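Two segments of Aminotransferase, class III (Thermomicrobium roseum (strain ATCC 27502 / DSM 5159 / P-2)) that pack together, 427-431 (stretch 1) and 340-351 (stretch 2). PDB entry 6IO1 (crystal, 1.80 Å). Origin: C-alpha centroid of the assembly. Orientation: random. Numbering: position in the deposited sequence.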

# COMPACT_ATOMS: atom_id res chain seq x y z
N PRO B 427 -9.73 -14.04 -16.50
CA PRO B 427 -9.38 -12.83 -17.27
C PRO B 427 -10.52 -12.48 -18.23
O PRO B 427 -11.11 -13.38 -18.81
CB PRO B 427 -8.13 -13.25 -18.06
CG PRO B 427 -7.55 -14.39 -17.26
CD PRO B 427 -8.76 -15.11 -16.70
N LEU B 428 -10.79 -11.18 -18.39
CA LEU B 428 -11.91 -10.72 -19.21
C LEU B 428 -11.84 -11.21 -20.65
O LEU B 428 -12.84 -11.09 -21.37
CB LEU B 428 -11.97 -9.19 -19.19
CG LEU B 428 -11.96 -8.45 -17.85
CD1 LEU B 428 -12.35 -6.99 -18.04
CD2 LEU B 428 -12.87 -9.12 -16.83
N THR B 429 -10.70 -11.75 -21.08
CA THR B 429 -10.53 -12.21 -22.46
C THR B 429 -10.89 -13.67 -22.65
O THR B 429 -10.69 -14.20 -23.76
CB THR B 429 -9.08 -11.98 -22.90
OG1 THR B 429 -8.19 -12.69 -22.03
CG2 THR B 429 -8.74 -10.50 -22.86
N ILE B 430 -11.39 -14.35 -21.62
CA ILE B 430 -11.60 -15.79 -21.69
C ILE B 430 -12.58 -16.13 -22.80
O ILE B 430 -13.64 -15.52 -22.94
CB ILE B 430 -12.06 -16.34 -20.32
CG1 ILE B 430 -12.05 -17.87 -20.33
CG2 ILE B 430 -13.43 -15.79 -19.94
CD1 ILE B 430 -12.10 -18.48 -18.94
N SER B 431 -12.19 -17.09 -23.64
CA SER B 431 -13.02 -17.56 -24.73
C SER B 431 -13.96 -18.68 -24.28
O SER B 431 -13.91 -19.16 -23.14
CB SER B 431 -12.15 -18.07 -25.88
OG SER B 431 -11.58 -19.34 -25.57
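Stretch 2, residues 340-351: ILLAERLWENAA

Stretch 2 comes to stretch 1 as two helical runs joined at Arg345, whose positive phi (50/53) breaks the first; the second leads on through Ala351. Stretch 1 is a type I turn from Pro427 to Ile430, closed by Ile430 N to Pro427 O at 3.0 Å. The backbones come nearest at Leu428 and Ala350, with CA atoms 5.1 Å apart.

Asn349 supplies the polar rule. With chi1 t (-167°) and chi2 at 65°, its amide reaches the turn and spends both N-H bonds on backbone carbonyls: ND2 donates to Leu428 O at 2.6 Å and to Ile430 O at 3.0 Å, both nearly straight (175° and 168°). One side chain thus ties together two carbonyls that the turn itself leaves facing the helix.

Leu428 supplies the apolar rule. Its CA-to-CB bond points toward stretch 2, and the m,t rotamer spreads the methyls over it: CD1 lies 3.8 Å from Leu341 CD1 and 3.8 Å from Leu346 CB, while CD2 lies 4.2 Å from Ala350 CB. Leu341 starts sideways, but t,p brings its end nearer. Leu346, m,t, also meets Thr429, whose p rotamer places CG2 3.7 Å from Leu346 CD2. Beyond the contact, Arg345 NE bridges to Glu348 OE2 at 3.1 Å.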

# COMPACT_ATOMS: atom_id res chain seq x y z
N ILE B 340 -6.07 -0.85 -24.24
CA ILE B 340 -6.43 -2.20 -24.67
C ILE B 340 -7.84 -2.56 -24.21
O ILE B 340 -8.63 -3.13 -24.98
CB ILE B 340 -5.39 -3.22 -24.17
CG1 ILE B 340 -4.03 -2.94 -24.82
CG2 ILE B 340 -5.84 -4.64 -24.47
CD1 ILE B 340 -2.93 -3.86 -24.36
N LEU B 341 -8.18 -2.24 -22.96
CA LEU B 341 -9.48 -2.59 -22.41
C LEU B 341 -10.62 -1.92 -23.18
O LEU B 341 -11.62 -2.56 -23.52
CB LEU B 341 -9.54 -2.22 -20.93
CG LEU B 341 -10.64 -2.81 -20.05
CD1 LEU B 341 -10.42 -4.30 -19.83
CD2 LEU B 341 -10.71 -2.08 -18.72
N LEU B 342 -10.47 -0.62 -23.46
CA LEU B 342 -11.50 0.10 -24.20
C LEU B 342 -11.55 -0.35 -25.66
O LEU B 342 -12.64 -0.56 -26.21
CB LEU B 342 -11.26 1.61 -24.11
CG LEU B 342 -11.29 2.22 -22.71
CD1 LEU B 342 -10.87 3.68 -22.75
CD2 LEU B 342 -12.67 2.07 -22.08
N ALA B 343 -10.39 -0.48 -26.30
CA ALA B 343 -10.37 -0.85 -27.72
C ALA B 343 -10.98 -2.22 -27.94
O ALA B 343 -11.75 -2.42 -28.89
CB ALA B 343 -8.94 -0.81 -28.25
N GLU B 344 -10.67 -3.18 -27.08
CA GLU B 344 -11.22 -4.52 -27.20
C GLU B 344 -12.58 -4.66 -26.53
O GLU B 344 -13.22 -5.71 -26.68
CB GLU B 344 -10.24 -5.55 -26.63
CG GLU B 344 -8.89 -5.54 -27.34
CD GLU B 344 -7.95 -6.62 -26.84
OE1 GLU B 344 -8.36 -7.43 -25.98
OE2 GLU B 344 -6.79 -6.67 -27.32
N ARG B 345 -13.03 -3.62 -25.83
CA ARG B 345 -14.35 -3.60 -25.20
C ARG B 345 -14.59 -4.85 -24.37
O ARG B 345 -15.60 -5.55 -24.50
CB ARG B 345 -15.44 -3.41 -26.27
CG ARG B 345 -15.33 -2.06 -27.00
CD ARG B 345 -16.49 -1.86 -27.94
NE ARG B 345 -17.63 -1.35 -27.20
CZ ARG B 345 -17.72 -0.12 -26.68
NH1 ARG B 345 -18.81 0.21 -26.01
NH2 ARG B 345 -16.75 0.77 -26.85
N LEU B 346 -13.63 -5.11 -23.47
CA LEU B 346 -13.56 -6.36 -22.66
C LEU B 346 -14.81 -6.54 -21.79
O LEU B 346 -15.09 -7.70 -21.41
CB LEU B 346 -12.28 -6.37 -21.83
CG LEU B 346 -10.99 -6.52 -22.63
CD1 LEU B 346 -9.79 -6.69 -21.71
CD2 LEU B 346 -11.09 -7.68 -23.60
N TRP B 347 -15.50 -5.46 -21.45
CA TRP B 347 -16.72 -5.59 -20.61
C TRP B 347 -17.74 -6.47 -21.35
O TRP B 347 -18.51 -7.17 -20.67
CB TRP B 347 -17.30 -4.22 -20.23
CG TRP B 347 -17.54 -3.31 -21.40
CD1 TRP B 347 -18.66 -3.25 -22.18
CD2 TRP B 347 -16.63 -2.32 -21.92
NE1 TRP B 347 -18.51 -2.30 -23.15
CE2 TRP B 347 -17.28 -1.71 -23.01
CE3 TRP B 347 -15.35 -1.90 -21.57
CZ2 TRP B 347 -16.68 -0.70 -23.76
CZ3 TRP B 347 -14.76 -0.89 -22.30
CH2 TRP B 347 -15.41 -0.30 -23.38
N GLU B 348 -17.78 -6.38 -22.69
CA GLU B 348 -18.73 -7.16 -23.47
C GLU B 348 -18.42 -8.65 -23.38
O GLU B 348 -19.32 -9.47 -23.14
CB GLU B 348 -18.70 -6.70 -24.93
CG GLU B 348 -19.18 -5.28 -25.15
CD GLU B 348 -19.15 -4.88 -26.62
OE1 GLU B 348 -18.70 -5.70 -27.45
OE2 GLU B 348 -19.58 -3.75 -26.94
N ASN B 349 -17.15 -9.02 -23.57
CA ASN B 349 -16.77 -10.42 -23.40
C ASN B 349 -16.94 -10.87 -21.96
O ASN B 349 -17.26 -12.03 -21.72
CB ASN B 349 -15.33 -10.65 -23.85
CG ASN B 349 -15.00 -12.13 -23.98
OD1 ASN B 349 -15.56 -12.83 -24.82
ND2 ASN B 349 -14.09 -12.61 -23.14
N ALA B 350 -16.73 -9.97 -21.00
CA ALA B 350 -16.98 -10.32 -19.61
C ALA B 350 -18.44 -10.69 -19.41
O ALA B 350 -18.75 -11.72 -18.81
CB ALA B 350 -16.58 -9.17 -18.69
N ALA B 351 -19.36 -9.89 -19.96
CA ALA B 351 -20.78 -10.19 -19.84
C ALA B 351 -21.12 -11.51 -20.51
O ALA B 351 -21.79 -12.37 -19.92
CB ALA B 351 -21.61 -9.04 -20.42